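Local structure of N-acyl-D-glutamate deacylase (Bordetella bronchiseptica, 3GIP) at residues I63-H68 / R410-A415; M137-A142 / W425-V430; C251-N256 / A296-D301; A323-D328 / A333-P338. The protein probably hydrolyses N-acyl-D-glutamate to D-glutamate and a carboxylate, as a zinc-dependent deacylase of the amidohydrolase superfamily. All coordinates share one frame; numbering follows the deposited sequence.

Interaction 1 (I63-H68 / R410-A415)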
loop_
_atom_site.group_PDB
_atom_site.type_symbol
_atom_site.label_atom_id
_atom_site.label_comp_id
_atom_site.label_asym_id
_atom_site.label_seq_id
_atom_site.Cartn_x
_atom_site.Cartn_y
_atom_site.Cartn_z
ATOM N N ILE A 63 0.465 4.983 7.865
ATOM C CA ILE A 63 -0.585 4.301 7.127
ATOM C C ILE A 63 -0.075 3.902 5.745
ATOM O O ILE A 63 0.175 4.753 4.890
ATOM C CB ILE A 63 -1.833 5.211 6.995
ATOM C CG1 ILE A 63 -2.345 5.574 8.391
ATOM C CG2 ILE A 63 -2.919 4.506 6.193
ATOM C CD1 ILE A 63 -3.589 6.444 8.395
ATOM N N ASP A 64 0.091 2.595 5.546
ATOM C CA ASP A 64 0.568 2.053 4.280
ATOM C C ASP A 64 -0.628 1.918 3.354
ATOM O O ASP A 64 -1.393 0.958 3.450
ATOM C CB ASP A 64 1.210 0.684 4.515
ATOM C CG ASP A 64 1.864 0.122 3.272
ATOM O OD1 ASP A 64 1.809 0.778 2.208
ATOM O OD2 ASP A 64 2.436 -0.984 3.363
ATOM N N VAL A 65 -0.779 2.881 2.454
ATOM C CA VAL A 65 -1.907 2.890 1.541
ATOM C C VAL A 65 -1.817 1.899 0.389
ATOM O O VAL A 65 -2.785 1.730 -0.348
ATOM C CB VAL A 65 -2.144 4.312 0.970
ATOM C CG1 VAL A 65 -2.311 5.301 2.122
ATOM C CG2 VAL A 65 -0.983 4.727 0.064
ATOM N N HIS A 66 -0.672 1.240 0.224
ATOM C CA HIS A 66 -0.554 0.276 -0.862
ATOM C C HIS A 66 -0.004 -1.069 -0.425
ATOM O O HIS A 66 1.155 -1.408 -0.694
ATOM C CB HIS A 66 0.309 0.810 -2.005
ATOM C CG HIS A 66 0.065 0.102 -3.301
ATOM N ND1 HIS A 66 -0.802 0.580 -4.258
ATOM C CD2 HIS A 66 0.502 -1.097 -3.755
ATOM C CE1 HIS A 66 -0.893 -0.294 -5.246
ATOM N NE2 HIS A 66 -0.111 -1.321 -4.964
ATOM N N GLY A 67 -0.845 -1.843 0.244
ATOM C CA GLY A 67 -0.417 -3.150 0.688
ATOM C C GLY A 67 -1.059 -4.257 -0.123
ATOM O O GLY A 67 -2.074 -4.048 -0.789
ATOM N N HIS A 68 -0.432 -5.428 -0.092
ATOM C CA HIS A 68 -0.941 -6.618 -0.772
ATOM C C HIS A 68 -0.964 -7.720 0.279
ATOM O O HIS A 68 -0.874 -8.904 -0.042
ATOM C CB HIS A 68 -0.017 -7.043 -1.917
ATOM C CG HIS A 68 -0.162 -6.214 -3.154
ATOM N ND1 HIS A 68 -1.347 -6.114 -3.851
ATOM C CD2 HIS A 68 0.736 -5.458 -3.827
ATOM C CE1 HIS A 68 -1.172 -5.332 -4.902
ATOM N NE2 HIS A 68 0.084 -4.921 -4.911
ATOM N N ARG A 410 -7.289 11.256 5.325
ATOM C CA ARG A 410 -8.192 12.145 4.594
ATOM C C ARG A 410 -8.645 11.527 3.275
ATOM O O ARG A 410 -9.820 11.589 2.918
ATOM C CB ARG A 410 -7.494 13.480 4.317
ATOM C CG ARG A 410 -8.197 14.364 3.295
ATOM C CD ARG A 410 -9.562 14.837 3.780
ATOM N NE ARG A 410 -10.209 15.698 2.792
ATOM C CZ ARG A 410 -10.796 15.261 1.680
ATOM N NH1 ARG A 410 -10.830 13.963 1.406
ATOM N NH2 ARG A 410 -11.340 16.125 0.833
ATOM N N VAL A 411 -7.705 10.926 2.556
ATOM C CA VAL A 411 -7.998 10.312 1.268
ATOM C C VAL A 411 -8.884 9.075 1.386
ATOM O O VAL A 411 -9.822 8.899 0.607
ATOM C CB VAL A 411 -6.682 9.929 0.540
ATOM C CG1 VAL A 411 -6.977 9.121 -0.710
ATOM C CG2 VAL A 411 -5.908 11.196 0.174
ATOM N N PHE A 412 -8.593 8.233 2.372
ATOM C CA PHE A 412 -9.335 6.993 2.569
ATOM C C PHE A 412 -10.517 7.080 3.527
ATOM O O PHE A 412 -11.260 6.112 3.685
ATOM C CB PHE A 412 -8.366 5.893 3.004
ATOM C CG PHE A 412 -7.480 5.415 1.893
ATOM C CD1 PHE A 412 -7.886 4.374 1.065
ATOM C CD2 PHE A 412 -6.273 6.055 1.622
ATOM C CE1 PHE A 412 -7.108 3.978 -0.022
ATOM C CE2 PHE A 412 -5.486 5.668 0.535
ATOM C CZ PHE A 412 -5.908 4.626 -0.289
ATOM N N GLY A 413 -10.687 8.232 4.164
ATOM C CA GLY A 413 -11.813 8.418 5.065
ATOM C C GLY A 413 -11.711 7.782 6.436
ATOM O O GLY A 413 -12.715 7.320 6.983
ATOM N N PHE A 414 -10.512 7.756 7.005
ATOM C CA PHE A 414 -10.327 7.173 8.325
ATOM C C PHE A 414 -10.565 8.195 9.419
ATOM O O PHE A 414 -9.718 9.052 9.683
ATOM C CB PHE A 414 -8.919 6.595 8.481
ATOM C CG PHE A 414 -8.591 5.523 7.491
ATOM C CD1 PHE A 414 -9.554 4.601 7.093
ATOM C CD2 PHE A 414 -7.308 5.417 6.968
ATOM C CE1 PHE A 414 -9.244 3.593 6.193
ATOM C CE2 PHE A 414 -6.989 4.408 6.066
ATOM C CZ PHE A 414 -7.961 3.495 5.677
ATOM N N ALA A 415 -11.723 8.101 10.059
ATOM C CA ALA A 415 -12.058 9.016 11.134
ATOM C C ALA A 415 -11.298 8.623 12.393
ATOM O O ALA A 415 -11.122 7.438 12.685
ATOM C CB ALA A 415 -13.559 8.992 11.398
#
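Two phenylalanines, Phe-412 and Phe-414, reach toward the end of a barrel strand and meet Ile-63 and Val-65. Val-65 presents CB and CG1 to the Phe-412 ring, the two side chains crossing at about a right angle; CG1 lies 3.6 Å from Phe-412 CE2, approaching the ring obliquely. With CG1 beside its own backbone N (chi1 -55°), the valine turns this methyl to the phenylalanine. Ile-63 and Phe-414 instead slide past each other in opposite directions. Ile-63 CG2, placed anti to the backbone N, arrives at the ring edge near its plane, 4.1 Å from Phe-414 CE2, while Ile-63 CD1 stays alongside, 4.1 Å from Phe-414 CD2. One face of the Phe-414 ring receives Phe-412 CB. Gly-413 between them has positive phi, a conformation that favours glycine, where the chain leaves helix 406-412.

Strand 57-64 leads into the His-X-His segment, His-66 and His-68, that follows the first barrel strand in amidohydrolases. Asp-64 OD1 accepts from His-66 N in an Asx turn, and OD2 forms a salt bridge with Lys-82. Between the segments, branched aliphatic groups meet aromatic rings in a buried setting, which implies that dispersion and exclusion of water, rather than directional bonding, hold the end of helix 406-412 and the residues after it against the end of strand 57-64.

Interaction 2 (M137-A142 / W425-V430)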
loop_
_atom_site.group_PDB
_atom_site.type_symbol
_atom_site.label_atom_id
_atom_site.label_comp_id
_atom_site.label_asym_id
_atom_site.label_seq_id
_atom_site.Cartn_x
_atom_site.Cartn_y
_atom_site.Cartn_z
ATOM N N MET A 137 -2.542 -7.792 13.489
ATOM C CA MET A 137 -1.544 -7.103 14.301
ATOM C C MET A 137 -1.690 -5.590 14.179
ATOM O O MET A 137 -1.456 -4.850 15.137
ATOM C CB MET A 137 -0.134 -7.509 13.863
ATOM C CG MET A 137 0.967 -6.962 14.758
ATOM S SD MET A 137 0.897 -7.643 16.430
ATOM C CE MET A 137 1.765 -9.206 16.184
ATOM N N ILE A 138 -2.062 -5.140 12.987
ATOM C CA ILE A 138 -2.253 -3.720 12.719
ATOM C C ILE A 138 -3.654 -3.515 12.148
ATOM O O ILE A 138 -4.365 -4.485 11.870
ATOM C CB ILE A 138 -1.204 -3.181 11.706
ATOM C CG1 ILE A 138 -1.369 -3.866 10.348
ATOM C CG2 ILE A 138 0.201 -3.413 12.243
ATOM C CD1 ILE A 138 -0.471 -3.282 9.254
ATOM N N ASN A 139 -4.055 -2.260 11.973
ATOM C CA ASN A 139 -5.382 -1.977 11.435
ATOM C C ASN A 139 -5.439 -2.325 9.959
ATOM O O ASN A 139 -4.446 -2.192 9.236
ATOM C CB ASN A 139 -5.741 -0.508 11.643
ATOM C CG ASN A 139 -5.692 -0.107 13.096
ATOM O OD1 ASN A 139 -4.935 0.787 13.481
ATOM N ND2 ASN A 139 -6.494 -0.772 13.920
ATOM N N VAL A 140 -6.611 -2.766 9.514
ATOM C CA VAL A 140 -6.794 -3.160 8.127
ATOM C C VAL A 140 -8.006 -2.545 7.442
ATOM O O VAL A 140 -9.137 -2.674 7.915
ATOM C CB VAL A 140 -6.927 -4.695 8.011
ATOM C CG1 VAL A 140 -7.071 -5.100 6.550
ATOM C CG2 VAL A 140 -5.719 -5.367 8.644
ATOM N N ALA A 141 -7.755 -1.870 6.325
ATOM C CA ALA A 141 -8.809 -1.276 5.511
ATOM C C ALA A 141 -8.707 -2.073 4.220
ATOM O O ALA A 141 -7.603 -2.444 3.813
ATOM C CB ALA A 141 -8.532 0.199 5.252
ATOM N N ALA A 142 -9.836 -2.346 3.572
ATOM C CA ALA A 142 -9.790 -3.147 2.359
ATOM C C ALA A 142 -10.534 -2.617 1.149
ATOM O O ALA A 142 -11.642 -2.088 1.254
ATOM C CB ALA A 142 -10.273 -4.564 2.666
ATOM N N TRP A 425 -7.802 7.461 17.817
ATOM C CA TRP A 425 -7.251 6.164 18.179
ATOM C C TRP A 425 -5.753 6.293 18.423
ATOM O O TRP A 425 -5.056 7.028 17.717
ATOM C CB TRP A 425 -7.518 5.143 17.077
ATOM C CG TRP A 425 -8.944 4.715 17.010
ATOM C CD1 TRP A 425 -9.873 5.089 16.084
ATOM C CD2 TRP A 425 -9.612 3.836 17.920
ATOM N NE1 TRP A 425 -11.084 4.493 16.359
ATOM C CE2 TRP A 425 -10.950 3.719 17.482
ATOM C CE3 TRP A 425 -9.209 3.134 19.065
ATOM C CZ2 TRP A 425 -11.891 2.928 18.149
ATOM C CZ3 TRP A 425 -10.147 2.345 19.730
ATOM C CH2 TRP A 425 -11.473 2.250 19.267
ATOM N N ALA A 426 -5.257 5.565 19.416
ATOM C CA ALA A 426 -3.848 5.633 19.769
ATOM C C ALA A 426 -2.896 4.801 18.912
ATOM O O ALA A 426 -2.216 3.902 19.420
ATOM C CB ALA A 426 -3.665 5.279 21.244
ATOM N N ASP A 427 -2.864 5.091 17.611
ATOM C CA ASP A 427 -1.932 4.427 16.696
ATOM C C ASP A 427 -0.749 5.388 16.779
ATOM O O ASP A 427 -0.847 6.537 16.341
ATOM C CB ASP A 427 -2.467 4.393 15.258
ATOM C CG ASP A 427 -3.655 3.460 15.086
ATOM O OD1 ASP A 427 -3.795 2.507 15.882
ATOM O OD2 ASP A 427 -4.438 3.670 14.137
ATOM N N VAL A 428 0.361 4.928 17.345
ATOM C CA VAL A 428 1.513 5.798 17.544
ATOM C C VAL A 428 2.848 5.150 17.223
ATOM O O VAL A 428 3.041 3.958 17.445
ATOM C CB VAL A 428 1.582 6.263 19.026
ATOM C CG1 VAL A 428 2.672 7.304 19.208
ATOM C CG2 VAL A 428 0.235 6.803 19.472
ATOM N N VAL A 429 3.774 5.945 16.699
ATOM C CA VAL A 429 5.112 5.449 16.418
ATOM C C VAL A 429 6.095 6.435 17.029
ATOM O O VAL A 429 5.932 7.650 16.904
ATOM C CB VAL A 429 5.404 5.305 14.901
ATOM C CG1 VAL A 429 5.273 6.644 14.196
ATOM C CG2 VAL A 429 6.806 4.735 14.705
ATOM N N VAL A 430 7.096 5.901 17.718
ATOM C CA VAL A 430 8.129 6.714 18.343
ATOM C C VAL A 430 9.421 6.375 17.614
ATOM O O VAL A 430 9.792 5.204 17.520
ATOM C CB VAL A 430 8.288 6.365 19.840
ATOM C CG1 VAL A 430 9.390 7.214 20.461
ATOM C CG2 VAL A 430 6.968 6.587 20.563
#
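Asp-427 and Asn-139 approach from opposite directions and bring a carboxylate and an amide together in the interior, their planes 46° apart. The segment that carries the aspartate starts with Trp-425, whose indole makes cation-pi contacts with Arg-35 and Arg-417. Next, Ala-426 forms the centre of an inverse gamma turn, closed by a weak bond from Asp-427 N to Trp-425 O; a small residue is easily accommodated in this buried bend.

Asp-427 follows, with CG beside its backbone N (chi1 -70°), which aims the carboxylate across the gap. The terminal atom modelled as Asn-139 OD1 lies 3.0 Å from Asp-427 OD2 and 3.2 Å from Asp-427 OD1, but the amide is probably turned over, so the identity of this atom is uncertain. The strongest polar partner of the carboxylate is Arg-417, in a salt bridge with OD2, and OD1 accepts from Asn-458 N. The buried charge is probably compensated by Arg-417 and helped by the Asn-458 N-H, and an amide, able to donate as well as accept, is a suitable neighbour for it.

Asn-139 opens strand 139-145 of the TIM-type barrel, and Asp-427 lies just ahead of strand 428-431, which runs antiparallel to barrel strand 57-64. Val-428 then enters that strand and rests on Val-58. Val-429 packs on Ala-59 and Phe-62 and also on Val-455, and Val-430 touches Ala-453, beta-branched residues well suited to extended chain between neighbouring strands.

Interaction 3 (C251-N256 / A296-D301)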
loop_
_atom_site.group_PDB
_atom_site.type_symbol
_atom_site.label_atom_id
_atom_site.label_comp_id
_atom_site.label_asym_id
_atom_site.label_seq_id
_atom_site.Cartn_x
_atom_site.Cartn_y
_atom_site.Cartn_z
ATOM N N CYS A 251 7.443 6.234 -13.910
ATOM C CA CYS A 251 7.700 6.270 -15.345
ATOM C C CYS A 251 8.830 5.272 -15.593
ATOM O O CYS A 251 9.975 5.496 -15.193
ATOM C CB CYS A 251 8.117 7.673 -15.785
ATOM S SG CYS A 251 6.801 8.895 -15.594
ATOM N N MET A 252 8.496 4.159 -16.239
ATOM C CA MET A 252 9.462 3.103 -16.512
ATOM C C MET A 252 10.147 3.214 -17.869
ATOM O O MET A 252 9.518 3.578 -18.864
ATOM C CB MET A 252 8.776 1.741 -16.396
ATOM C CG MET A 252 8.201 1.464 -15.010
ATOM S SD MET A 252 7.418 -0.163 -14.917
ATOM C CE MET A 252 8.880 -1.220 -14.840
ATOM N N MET A 253 11.435 2.874 -17.879
ATOM C CA MET A 253 12.302 2.909 -19.060
ATOM C C MET A 253 12.787 4.326 -19.370
ATOM O O MET A 253 12.017 5.284 -19.345
ATOM C CB MET A 253 11.596 2.281 -20.265
ATOM C CG MET A 253 11.230 0.816 -20.030
ATOM S SD MET A 253 10.578 -0.022 -21.485
ATOM C CE MET A 253 12.062 -0.553 -22.238
ATOM N N PRO A 254 14.087 4.469 -19.672
ATOM C CA PRO A 254 14.736 5.746 -19.982
ATOM C C PRO A 254 14.012 6.704 -20.919
ATOM O O PRO A 254 14.015 7.908 -20.687
ATOM C CB PRO A 254 16.092 5.318 -20.533
ATOM C CG PRO A 254 16.376 4.074 -19.765
ATOM C CD PRO A 254 15.045 3.358 -19.818
ATOM N N GLN A 255 13.399 6.180 -21.974
ATOM C CA GLN A 255 12.705 7.042 -22.924
ATOM C C GLN A 255 11.499 7.735 -22.298
ATOM O O GLN A 255 10.993 8.717 -22.837
ATOM C CB GLN A 255 12.249 6.246 -24.158
ATOM C CG GLN A 255 11.179 5.203 -23.876
ATOM C CD GLN A 255 11.751 3.836 -23.571
ATOM O OE1 GLN A 255 12.880 3.712 -23.096
ATOM N NE2 GLN A 255 10.966 2.794 -23.835
ATOM N N ASN A 256 11.051 7.231 -21.154
ATOM C CA ASN A 256 9.891 7.796 -20.478
ATOM C C ASN A 256 10.231 8.596 -19.228
ATOM O O ASN A 256 9.350 9.180 -18.603
ATOM C CB ASN A 256 8.913 6.677 -20.125
ATOM C CG ASN A 256 8.462 5.910 -21.347
ATOM O OD1 ASN A 256 8.567 4.682 -21.405
ATOM N ND2 ASN A 256 7.963 6.633 -22.338
ATOM N N ALA A 296 11.525 -9.263 -21.513
ATOM C CA ALA A 296 12.831 -9.914 -21.580
ATOM C C ALA A 296 13.869 -9.172 -22.416
ATOM O O ALA A 296 15.056 -9.171 -22.078
ATOM C CB ALA A 296 12.670 -11.340 -22.101
ATOM N N GLU A 297 13.430 -8.543 -23.503
ATOM C CA GLU A 297 14.350 -7.821 -24.375
ATOM C C GLU A 297 14.171 -6.305 -24.336
ATOM O O GLU A 297 14.691 -5.599 -25.201
ATOM C CB GLU A 297 14.195 -8.299 -25.822
ATOM C CG GLU A 297 14.548 -9.764 -26.074
ATOM C CD GLU A 297 15.982 -10.108 -25.709
ATOM O OE1 GLU A 297 16.848 -9.207 -25.742
ATOM O OE2 GLU A 297 16.246 -11.289 -25.405
ATOM N N THR A 298 13.438 -5.799 -23.351
ATOM C CA THR A 298 13.233 -4.356 -23.252
ATOM C C THR A 298 13.819 -3.771 -21.971
ATOM O O THR A 298 14.096 -2.574 -21.901
ATOM C CB THR A 298 11.732 -3.979 -23.331
ATOM O OG1 THR A 298 11.020 -4.585 -22.249
ATOM C CG2 THR A 298 11.134 -4.444 -24.654
ATOM N N ILE A 299 14.015 -4.614 -20.963
ATOM C CA ILE A 299 14.580 -4.165 -19.695
ATOM C C ILE A 299 15.712 -5.096 -19.286
ATOM O O ILE A 299 15.534 -6.312 -19.243
ATOM C CB ILE A 299 13.514 -4.156 -18.567
ATOM C CG1 ILE A 299 12.372 -3.204 -18.932
ATOM C CG2 ILE A 299 14.156 -3.748 -17.244
ATOM C CD1 ILE A 299 11.249 -3.156 -17.900
ATOM N N ASP A 300 16.881 -4.525 -18.999
ATOM C CA ASP A 300 18.022 -5.321 -18.571
ATOM C C ASP A 300 17.979 -5.541 -17.062
ATOM O O ASP A 300 17.243 -4.864 -16.338
ATOM C CB ASP A 300 19.346 -4.641 -18.942
ATOM C CG ASP A 300 19.663 -4.734 -20.425
ATOM O OD1 ASP A 300 19.155 -5.655 -21.100
ATOM O OD2 ASP A 300 20.446 -3.890 -20.911
ATOM N N ASP A 301 18.773 -6.498 -16.602
ATOM C CA ASP A 301 18.868 -6.839 -15.188
ATOM C C ASP A 301 17.576 -7.279 -14.512
ATOM O O ASP A 301 17.384 -7.052 -13.317
ATOM C CB ASP A 301 19.509 -5.689 -14.399
ATOM C CG ASP A 301 21.021 -5.631 -14.585
ATOM O OD1 ASP A 301 21.553 -6.490 -15.310
ATOM O OD2 ASP A 301 21.676 -4.735 -14.010
#
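Met-253 and Ile-299 bring the two backbones nearest each other, their CA atoms 7.5 Å apart. Segment 251-256 is a loop after strand 243-246 of the amidohydrolase barrel, and 296-301 joins strands 287-290 and 303-307 of a small antiparallel sheet beside it. Met-253 has positive phi (79°), unusual for a residue with a side chain, and from there the chain enters a short 3-10 turn in which Asn-256 N bonds to Met-253 O at 2.8 Å; Pro-254 suits the first position of that turn. Met-253 also has a backbone hydrogen bond with Ala-345.

Two flexible methionines reach across. Met-253 sends CG out anti to its carbonyl carbon and bends at its last torsion, bringing CE near Ile-299 CG1 (4.2 Å), though the exact place of this methyl is doubtful because it is modelled too close to Thr-298 O. Met-252, more deeply buried, runs straight as far as SD and turns at chi3 (76°), so that CE comes to 4.3 Å from Ile-299 CD1, and Tyr-343 lies against both. The thioether of a methionine adapts easily to such an irregular apolar surface. Met-252 also comes within about 3 Å of a bound formate and lies about 10 Å from the zinc ion, consistent with a place beside the active-site pocket. At the solvent edge, Thr-298 turns its hydroxyl back, OG1 being hydrogen-bonded to Arg-295 O.

Interaction 4 (A323-D328 / A333-P338)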
loop_
_atom_site.group_PDB
_atom_site.type_symbol
_atom_site.label_atom_id
_atom_site.label_comp_id
_atom_site.label_asym_id
_atom_site.label_seq_id
_atom_site.Cartn_x
_atom_site.Cartn_y
_atom_site.Cartn_z
ATOM N N ALA A 323 21.617 -17.601 -20.338
ATOM C CA ALA A 323 22.940 -17.984 -20.819
ATOM C C ALA A 323 23.314 -19.377 -20.325
ATOM O O ALA A 323 23.889 -20.178 -21.063
ATOM C CB ALA A 323 23.974 -16.966 -20.355
ATOM N N ARG A 324 22.988 -19.666 -19.072
ATOM C CA ARG A 324 23.304 -20.964 -18.491
ATOM C C ARG A 324 22.515 -22.090 -19.152
ATOM O O ARG A 324 23.024 -23.197 -19.320
ATOM C CB ARG A 324 23.027 -20.947 -16.982
ATOM C CG ARG A 324 23.388 -22.249 -16.283
ATOM C CD ARG A 324 23.368 -22.107 -14.767
ATOM N NE ARG A 324 22.029 -21.885 -14.223
ATOM C CZ ARG A 324 21.620 -20.748 -13.666
ATOM N NH1 ARG A 324 22.438 -19.706 -13.577
ATOM N NH2 ARG A 324 20.396 -20.661 -13.165
ATOM N N TRP A 325 21.273 -21.806 -19.531
ATOM C CA TRP A 325 20.422 -22.809 -20.163
ATOM C C TRP A 325 20.641 -22.910 -21.666
ATOM O O TRP A 325 20.177 -23.855 -22.304
ATOM C CB TRP A 325 18.948 -22.501 -19.890
ATOM C CG TRP A 325 18.562 -22.607 -18.444
ATOM C CD1 TRP A 325 19.306 -23.140 -17.432
ATOM C CD2 TRP A 325 17.319 -22.203 -17.861
ATOM N NE1 TRP A 325 18.602 -23.097 -16.252
ATOM C CE2 TRP A 325 17.377 -22.525 -16.487
ATOM C CE3 TRP A 325 16.158 -21.600 -18.367
ATOM C CZ2 TRP A 325 16.317 -22.267 -15.611
ATOM C CZ3 TRP A 325 15.101 -21.342 -17.495
ATOM C CH2 TRP A 325 15.191 -21.676 -16.133
ATOM N N GLY A 326 21.336 -21.930 -22.230
ATOM C CA GLY A 326 21.593 -21.942 -23.660
ATOM C C GLY A 326 20.391 -21.576 -24.513
ATOM O O GLY A 326 20.249 -22.066 -25.634
ATOM N N CYS A 327 19.519 -20.719 -23.984
ATOM C CA CYS A 327 18.330 -20.273 -24.710
ATOM C C CYS A 327 18.229 -18.754 -24.593
ATOM O O CYS A 327 19.008 -18.138 -23.860
ATOM C CB CYS A 327 17.068 -20.921 -24.129
ATOM S SG CYS A 327 16.700 -20.463 -22.413
ATOM N N ASP A 328 17.294 -18.142 -25.316
ATOM C CA ASP A 328 17.147 -16.691 -25.229
ATOM C C ASP A 328 16.388 -16.324 -23.957
ATOM O O ASP A 328 15.801 -17.187 -23.307
ATOM C CB ASP A 328 16.446 -16.121 -26.475
ATOM C CG ASP A 328 15.089 -16.742 -26.730
ATOM O OD1 ASP A 328 14.250 -16.757 -25.811
ATOM O OD2 ASP A 328 14.856 -17.203 -27.868
ATOM N N ALA A 333 12.323 -16.907 -19.577
ATOM C CA ALA A 333 11.247 -16.315 -18.786
ATOM C C ALA A 333 10.014 -17.213 -18.808
ATOM O O ALA A 333 9.338 -17.382 -17.795
ATOM C CB ALA A 333 10.897 -14.924 -19.324
ATOM N N ARG A 334 9.723 -17.789 -19.970
ATOM C CA ARG A 334 8.572 -18.672 -20.096
ATOM C C ARG A 334 8.765 -19.955 -19.291
ATOM O O ARG A 334 7.810 -20.480 -18.718
ATOM C CB ARG A 334 8.321 -18.996 -21.568
ATOM C CG ARG A 334 7.841 -17.794 -22.361
ATOM C CD ARG A 334 7.816 -18.064 -23.855
ATOM N NE ARG A 334 7.358 -16.895 -24.599
ATOM C CZ ARG A 334 7.526 -16.729 -25.908
ATOM N NH1 ARG A 334 8.147 -17.658 -26.623
ATOM N NH2 ARG A 334 7.071 -15.633 -26.501
ATOM N N ARG A 335 9.997 -20.454 -19.236
ATOM C CA ARG A 335 10.277 -21.675 -18.486
ATOM C C ARG A 335 10.215 -21.433 -16.983
ATOM O O ARG A 335 9.962 -22.356 -16.209
ATOM C CB ARG A 335 11.656 -22.230 -18.850
ATOM C CG ARG A 335 11.788 -22.712 -20.281
ATOM C CD ARG A 335 13.153 -23.347 -20.494
ATOM N NE ARG A 335 13.406 -23.677 -21.894
ATOM C CZ ARG A 335 14.558 -24.166 -22.342
ATOM N NH1 ARG A 335 15.559 -24.383 -21.498
ATOM N NH2 ARG A 335 14.718 -24.428 -23.633
ATOM N N LEU A 336 10.452 -20.188 -16.578
ATOM C CA LEU A 336 10.428 -19.812 -15.167
ATOM C C LEU A 336 9.018 -19.611 -14.627
ATOM O O LEU A 336 8.807 -19.623 -13.414
ATOM C CB LEU A 336 11.224 -18.518 -14.961
ATOM C CG LEU A 336 12.745 -18.612 -15.083
ATOM C CD1 LEU A 336 13.334 -17.212 -15.215
ATOM C CD2 LEU A 336 13.314 -19.329 -13.866
ATOM N N ALA A 337 8.059 -19.428 -15.527
ATOM C CA ALA A 337 6.674 -19.188 -15.138
ATOM C C ALA A 337 6.003 -20.347 -14.410
ATOM O O ALA A 337 6.201 -21.517 -14.757
ATOM C CB ALA A 337 5.856 -18.811 -16.367
ATOM N N PRO A 338 5.204 -20.035 -13.374
ATOM C CA PRO A 338 4.948 -18.676 -12.882
ATOM C C PRO A 338 6.089 -18.172 -12.008
ATOM O O PRO A 338 6.667 -18.929 -11.224
ATOM C CB PRO A 338 3.645 -18.828 -12.102
ATOM C CG PRO A 338 3.739 -20.215 -11.576
ATOM C CD PRO A 338 4.267 -20.992 -12.759
HETATM O O HOH W 1 18.221 -25.546 -21.711
#
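The indole of Trp-325 and the guanidinium of Arg-335 lie in planes only 20° apart, yet it is mainly the aliphatic part of the arginine that meets the ring. Arg-335 CB lies 3.8 Å from Trp-325 CZ3, approaching obliquely, and Arg-335 CD follows at 4.1 Å from Trp-325 CE3 as the two side chains slide past each other in opposite directions. One face of the guanidinium receives Cys-327 SG, 4.2 Å from Arg-335 NH1 and offset toward the rim. At the guanidinium edge, in its plane, sits a water that accepts from Arg-335 NH1 (2.9 Å) and donates to Trp-325 O (2.7 Å). The arginine chain, extended from CG to NE, carries the charged group far enough to use this bridge.

Trp-325 ends helix 318-325, and Arg-335 and Leu-336 lie near the end of helix 329-336; three residues, 326-328, link the two. A Schellman motif ends the first, with Gly-326 as the C-prime residue at positive phi, where glycine is favoured. Asp-328 is the N-cap of the second, its OD1 accepting from Thr-331 N.

Leu-336 fills the inner side: its CD2 comes obliquely to 3.8 Å from Trp-325 CH2, and the same leucine packs on Leu-318, Ile-321 and Ile-304. Tryptophan suits the junction, since its benzo ring can touch a leucine methyl and arginine methylenes together, while the ring also meets that of His-310.

Interactions 1 and 2 lie in the core and share a neighbourhood: their strands 57-64 and 428-431 pair in the barrel region, and the contacts touch where Phe-414 CZ packs 3.4 Å from Ala-141 CB. One is wholly apolar, the other polar and charge-compensated, though both are buried. Interactions 3 and 4 lie farther out, about 19 Å apart between centres, beside the small sheet of strands 287-290, 339-343 and 303-307, and both are nested within the chain loops that interactions 1 and 2 close. Nearer solvent, adaptable methionines serve interaction 3, while interaction 4 mixes aromatic packing with an arginine and a bridging water.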